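Local coordinates for hypothetical protein (Vibrio cholerae, PDB 1XPJ), which is of unknown function but belongs to the haloacid dehalogenase-like hydrolase family and probably takes part in capsular polysaccharide biosynthesis, at residues Met1-Val6 and Glu42-Thr47; Asp28-Leu33 and His76-Asp81. One frame throughout, in Å; residues are numbered along the deposited sequence. Where two conformers were deposited one is given.

Contact 1: Met1-Val6 and Glu42-Thr47; sequences MKKLIV and EIVIST
Strands 3-6 and 42-47 run parallel in the sheet of this HAD-like fold, Lys3 beside Glu42 and Val6 beside Ile45. Five backbone hydrogen bonds join them. Glu42 N reaches Lys2 O at 3.0 Å, and the ladder then alternates: Leu4 N to Glu42 O, Val44 N to Leu4 O, Val6 N to Val44 O at 2.7 Å, and Ser46 N to Val6 O, where the donor stands 36° above the carbonyl plane. Helix 27-38 links the two strands in a beta-alpha-beta crossover, and Leu4, Val6 and Ile43 face it. Here Leu4 and Ile43 lie side by side, their CD1 methyls 4.0 Å apart. On the other face Val44 CG2 packs 3.5 Å from Lys3 CD in the Lys3 conformer given. Ile5 lies beside Val44, pointing the same way: its CG1 is beside its own backbone N (chi1 -45°), and the further turn at chi2 (-60°) brings CD1 to 3.7 Å from Val44 CB. At the Lys2/Glu42 end of the ladder a water bridges Lys2 N and Glu42 OE2, donating to the carboxylate at 2.7 Å from OE2. Beyond strand 3-6 the sheet continues into a second subunit, whose Tyr96 packs on Ile5.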
loop_
_atom_site.group_PDB
_atom_site.type_symbol
_atom_site.label_atom_id
_atom_site.label_comp_id
_atom_site.label_asym_id
_atom_site.label_seq_id
_atom_site.Cartn_x
_atom_site.Cartn_y
_atom_site.Cartn_z
ATOM N N MET A 1 12.345 -19.955 -1.507
ATOM C CA MET A 1 11.456 -19.002 -0.792
ATOM C C MET A 1 9.985 -19.394 -0.960
ATOM O O MET A 1 9.436 -19.363 -2.068
ATOM C CB MET A 1 11.682 -17.580 -1.301
ATOM C CG MET A 1 10.929 -16.550 -0.450
ATOM S SD MET A 1 9.550 -15.806 -1.330
ATOM C CE MET A 1 8.213 -16.660 -0.487
ATOM N N LYS A 2 9.364 -19.750 0.159
ATOM C CA LYS A 2 8.000 -20.252 0.168
ATOM C C LYS A 2 7.250 -19.649 1.343
ATOM O O LYS A 2 7.756 -19.612 2.462
ATOM C CB LYS A 2 7.950 -21.798 0.184
ATOM C CG LYS A 2 8.777 -22.458 1.285
ATOM C CD LYS A 2 8.588 -23.967 1.302
ATOM C CE LYS A 2 9.901 -24.691 1.039
ATOM N NZ LYS A 2 10.470 -25.280 2.284
ATOM N N LYS A 3 6.051 -19.158 1.057
ATOM C CA LYS A 3 5.221 -18.454 2.029
ATOM C C LYS A 3 3.799 -19.026 2.072
ATOM O O LYS A 3 3.225 -19.384 1.040
ATOM C CB LYS A 3 5.120 -16.952 1.678
ATOM C CG LYS A 3 6.368 -16.118 1.949
ATOM C CD LYS A 3 6.017 -14.625 1.969
ATOM C CE LYS A 3 6.749 -13.833 0.896
ATOM N NZ LYS A 3 7.344 -12.562 1.416
ATOM N N LEU A 4 3.238 -19.093 3.273
ATOM C CA LEU A 4 1.808 -19.197 3.424
ATOM C C LEU A 4 1.293 -17.797 3.678
ATOM O O LEU A 4 1.811 -17.071 4.546
ATOM C CB LEU A 4 1.418 -20.115 4.580
ATOM C CG LEU A 4 1.885 -21.568 4.535
ATOM C CD1 LEU A 4 1.315 -22.350 5.714
ATOM C CD2 LEU A 4 1.532 -22.230 3.180
ATOM N N ILE A 5 0.282 -17.421 2.893
ATOM C CA ILE A 5 -0.454 -16.193 3.108
ATOM C C ILE A 5 -1.782 -16.574 3.775
ATOM O O ILE A 5 -2.653 -17.215 3.161
ATOM C CB ILE A 5 -0.639 -15.430 1.767
ATOM C CG1 ILE A 5 0.674 -15.403 0.972
ATOM C CG2 ILE A 5 -1.190 -14.008 1.994
ATOM C CD1 ILE A 5 1.846 -14.726 1.686
ATOM N N VAL A 6 -1.919 -16.173 5.039
ATOM C CA VAL A 6 -2.985 -16.665 5.904
ATOM C C VAL A 6 -3.914 -15.551 6.360
ATOM O O VAL A 6 -3.475 -14.574 6.999
ATOM C CB VAL A 6 -2.409 -17.331 7.177
ATOM C CG1 VAL A 6 -3.510 -18.061 7.948
ATOM C CG2 VAL A 6 -1.233 -18.265 6.821
ATOM N N GLU A 42 7.527 -19.594 5.456
ATOM C CA GLU A 42 7.309 -18.343 6.155
ATOM C C GLU A 42 5.810 -18.102 6.291
ATOM O O GLU A 42 5.053 -18.404 5.359
ATOM C CB GLU A 42 7.940 -17.194 5.376
ATOM C CG GLU A 42 9.458 -17.285 5.220
ATOM C CD GLU A 42 9.992 -16.318 4.162
ATOM O OE1 GLU A 42 9.568 -15.137 4.169
ATOM O OE2 GLU A 42 10.825 -16.730 3.314
ATOM N N ILE A 43 5.373 -17.561 7.434
ATOM C CA ILE A 43 3.946 -17.360 7.671
ATOM C C ILE A 43 3.582 -15.867 7.618
ATOM O O ILE A 43 4.073 -15.068 8.434
ATOM C CB ILE A 43 3.528 -17.942 9.055
ATOM C CG1 ILE A 43 4.079 -19.371 9.309
ATOM C CG2 ILE A 43 2.011 -17.767 9.280
ATOM C CD1 ILE A 43 3.471 -20.504 8.524
ATOM N N VAL A 44 2.702 -15.498 6.691
ATOM C CA VAL A 44 2.270 -14.103 6.548
ATOM C C VAL A 44 0.781 -13.978 6.896
ATOM O O VAL A 44 -0.075 -14.508 6.185
ATOM C CB VAL A 44 2.525 -13.566 5.105
ATOM C CG1 VAL A 44 1.986 -12.137 4.937
ATOM C CG2 VAL A 44 4.022 -13.634 4.727
ATOM N N ILE A 45 0.471 -13.289 7.985
ATOM C CA ILE A 45 -0.903 -13.013 8.328
ATOM C C ILE A 45 -1.326 -11.776 7.516
ATOM O O ILE A 45 -0.682 -10.733 7.585
ATOM C CB ILE A 45 -1.059 -12.764 9.864
ATOM C CG1 ILE A 45 -0.275 -13.783 10.701
ATOM C CG2 ILE A 45 -2.540 -12.666 10.272
ATOM C CD1 ILE A 45 -0.727 -15.221 10.613
ATOM N N SER A 46 -2.391 -11.915 6.733
ATOM C CA SER A 46 -2.862 -10.869 5.837
ATOM C C SER A 46 -4.328 -10.716 6.138
ATOM O O SER A 46 -5.054 -11.698 6.083
ATOM C CB SER A 46 -2.692 -11.345 4.399
ATOM O OG SER A 46 -2.563 -10.273 3.489
ATOM N N THR A 47 -4.786 -9.525 6.482
ATOM C CA THR A 47 -6.166 -9.389 6.950
ATOM C C THR A 47 -6.826 -8.093 6.520
ATOM O O THR A 47 -6.177 -7.042 6.468
ATOM C CB THR A 47 -6.237 -9.528 8.495
ATOM O OG1 THR A 47 -7.557 -9.185 8.961
ATOM C CG2 THR A 47 -5.331 -8.491 9.173
HETATM O O HOH W 1 10.922 -19.339 2.686
#

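Contact 2: Asp28-Leu33 and His76-Asp81; sequences DVIEQL and HQVPYD
Ile30 and Leu33, one turn apart on helix 27-38, meet Val78 and Pro79 in the loop that leads from helix 66-75 to strand 82-85. The contact is apolar, with no hydrogen bond between the two segments. Val78 divides its methyls between the two helix residues. Its CG2 takes Ile30, whose CD1 lies 3.8 Å from it and whose CG2 lies 4.0 Å from it, the two side chains crossing at about a right angle. Its CG1, anti to the backbone N (chi1 -170°), goes to Leu33; in the Leu33 conformer given, CD2 lies 3.9 Å from it. Pro79 adds its CG and CD: CG sits 4.3 Å from Leu33 CB, and CD is a looser 4.5 Å from Ile30 CG2.

The turn before Val78 is fixed by backbone hydrogen bonds. Gln77, with its positive phi of 57°, is the C-prime residue of a Schellman motif closing helix 66-75: Val78 N bonds to Leu73 O and Gln77 N to Asp74 O. The chain can then leave the helix with Val78 and Pro79 against helix 27-38. Gln77 O also receives a weak hydrogen bond from Arg34 NH2, and comes within 4.2 Å of Ile30 CG2.

Around this patch, Pro25 touches both Ile30 and His76, while Leu33 extends the apolar contact to Val6 of strand 3-6, Ile43 of strand 42-47 and Phe107 of helix 104-109. Helix 27-38 thus packs against the sheet through Leu33 and against the loop before strand 82-85 through Ile30 and Leu33.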
loop_
_atom_site.group_PDB
_atom_site.type_symbol
_atom_site.label_atom_id
_atom_site.label_comp_id
_atom_site.label_asym_id
_atom_site.label_seq_id
_atom_site.Cartn_x
_atom_site.Cartn_y
_atom_site.Cartn_z
ATOM N N ASP A 28 -6.785 -26.563 15.405
ATOM C CA ASP A 28 -6.285 -27.455 14.359
ATOM C C ASP A 28 -5.555 -26.671 13.248
ATOM O O ASP A 28 -4.489 -27.089 12.787
ATOM C CB ASP A 28 -7.408 -28.338 13.795
ATOM C CG ASP A 28 -8.590 -27.533 13.248
ATOM O OD1 ASP A 28 -8.676 -26.310 13.482
ATOM O OD2 ASP A 28 -9.497 -28.045 12.566
ATOM N N VAL A 29 -6.110 -25.523 12.850
ATOM C CA VAL A 29 -5.509 -24.697 11.791
ATOM C C VAL A 29 -4.156 -24.143 12.227
ATOM O O VAL A 29 -3.176 -24.242 11.483
ATOM C CB VAL A 29 -6.438 -23.529 11.327
ATOM C CG1 VAL A 29 -5.674 -22.550 10.455
ATOM C CG2 VAL A 29 -7.682 -24.057 10.583
ATOM N N ILE A 30 -4.111 -23.564 13.428
ATOM C CA ILE A 30 -2.864 -23.042 13.994
ATOM C C ILE A 30 -1.773 -24.118 14.143
ATOM O O ILE A 30 -0.603 -23.882 13.806
ATOM C CB ILE A 30 -3.116 -22.341 15.352
ATOM C CG1 ILE A 30 -4.133 -21.199 15.193
ATOM C CG2 ILE A 30 -1.809 -21.800 15.926
ATOM C CD1 ILE A 30 -4.466 -20.515 16.510
ATOM N N GLU A 31 -2.153 -25.289 14.643
ATOM C CA GLU A 31 -1.215 -26.409 14.773
ATOM C C GLU A 31 -0.617 -26.794 13.410
ATOM O O GLU A 31 0.582 -27.099 13.298
ATOM C CB GLU A 31 -1.896 -27.609 15.445
ATOM C CG GLU A 31 -0.967 -28.787 15.765
ATOM C CD GLU A 31 0.138 -28.453 16.775
ATOM O OE1 GLU A 31 -0.054 -27.557 17.627
ATOM O OE2 GLU A 31 1.210 -29.097 16.718
ATOM N N GLN A 32 -1.450 -26.749 12.373
ATOM C CA GLN A 32 -0.955 -27.014 11.031
ATOM C C GLN A 32 0.050 -25.932 10.568
ATOM O O GLN A 32 1.039 -26.251 9.911
ATOM C CB GLN A 32 -2.103 -27.222 10.044
ATOM C CG GLN A 32 -1.667 -27.831 8.714
ATOM C CD GLN A 32 -1.520 -29.346 8.749
ATOM O OE1 GLN A 32 -0.765 -29.883 9.552
ATOM N NE2 GLN A 32 -2.243 -30.035 7.876
ATOM N N LEU A 33 -0.187 -24.675 10.943
ATOM C CA LEU A 33 0.758 -23.587 10.670
ATOM C C LEU A 33 2.132 -23.889 11.275
ATOM O O LEU A 33 3.162 -23.616 10.655
ATOM C CB LEU A 33 0.230 -22.240 11.203
ATOM C CG LEU A 33 0.246 -20.970 10.364
ATOM C CD1 LEU A 33 -0.186 -21.250 8.937
ATOM C CD2 LEU A 33 -0.675 -19.941 11.002
ATOM N N HIS A 76 -1.902 -16.805 21.696
ATOM C CA HIS A 76 -2.274 -18.124 21.212
ATOM C C HIS A 76 -1.148 -18.893 20.530
ATOM O O HIS A 76 -1.381 -19.952 19.944
ATOM C CB HIS A 76 -3.518 -18.003 20.335
ATOM C CG HIS A 76 -4.720 -17.554 21.103
ATOM N ND1 HIS A 76 -5.296 -18.323 22.092
ATOM C CD2 HIS A 76 -5.424 -16.397 21.069
ATOM C CE1 HIS A 76 -6.317 -17.668 22.618
ATOM N NE2 HIS A 76 -6.413 -16.495 22.019
ATOM N N GLN A 77 0.076 -18.371 20.647
ATOM C CA GLN A 77 1.279 -19.042 20.147
ATOM C C GLN A 77 1.152 -19.331 18.651
ATOM O O GLN A 77 1.448 -20.436 18.186
ATOM C CB GLN A 77 1.573 -20.342 20.939
ATOM C CG GLN A 77 1.410 -20.215 22.463
ATOM C CD GLN A 77 2.732 -20.029 23.187
ATOM O OE1 GLN A 77 3.108 -20.854 24.025
ATOM N NE2 GLN A 77 3.437 -18.948 22.872
ATOM N N VAL A 78 0.677 -18.339 17.900
ATOM C CA VAL A 78 0.576 -18.458 16.454
ATOM C C VAL A 78 1.903 -17.980 15.876
ATOM O O VAL A 78 2.327 -16.855 16.155
ATOM C CB VAL A 78 -0.578 -17.630 15.891
ATOM C CG1 VAL A 78 -0.829 -17.959 14.394
ATOM C CG2 VAL A 78 -1.827 -17.838 16.720
ATOM N N PRO A 79 2.587 -18.838 15.114
ATOM C CA PRO A 79 3.851 -18.437 14.491
ATOM C C PRO A 79 3.527 -17.480 13.348
ATOM O O PRO A 79 2.498 -17.647 12.662
ATOM C CB PRO A 79 4.437 -19.762 13.979
ATOM C CG PRO A 79 3.272 -20.694 13.826
ATOM C CD PRO A 79 2.203 -20.223 14.765
ATOM N N TYR A 80 4.356 -16.454 13.182
ATOM C CA TYR A 80 4.186 -15.501 12.090
ATOM C C TYR A 80 5.508 -14.794 11.888
ATOM O O TYR A 80 6.196 -14.477 12.850
ATOM C CB TYR A 80 3.035 -14.493 12.360
ATOM C CG TYR A 80 3.253 -13.603 13.568
ATOM C CD1 TYR A 80 3.812 -12.320 13.433
ATOM C CD2 TYR A 80 2.925 -14.053 14.855
ATOM C CE1 TYR A 80 4.038 -11.492 14.573
ATOM C CE2 TYR A 80 3.136 -13.254 15.989
ATOM C CZ TYR A 80 3.696 -11.976 15.844
ATOM O OH TYR A 80 3.900 -11.199 16.968
ATOM N N ASP A 81 5.844 -14.577 10.617
ATOM C CA ASP A 81 6.998 -13.791 10.205
ATOM C C ASP A 81 6.630 -12.408 9.699
ATOM O O ASP A 81 7.470 -11.523 9.710
ATOM C CB ASP A 81 7.755 -14.518 9.115
ATOM C CG ASP A 81 8.227 -15.857 9.560
ATOM O OD1 ASP A 81 9.230 -15.908 10.303
ATOM O OD2 ASP A 81 7.651 -16.908 9.228
#

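The centres of contacts 1 and 2 are about 11 Å apart, and the two touch directly. Helix 27-38 of contact 2 is the crossover between the strands of contact 1, and in the Leu33 conformer given Leu33 CD1 meets Leu4 CD1 at 3.7 Å. The loop 76-81 runs on into strand 82-85, the next neighbour of 42-47: Asp81 N lies 2.9 Å from Ile43 O, a probable hydrogen bond, while Asp81 OD2 accepts from Ile43 N. Strand 3-6 leads towards Asp7, Asp9 and Thr11, which fit the HAD-type DxDx(T/V) pattern and may mark the active site. Val6 touches this group; Leu33 lies near it. A bound mercury ion is about 8 Å from the Ile5 side chain.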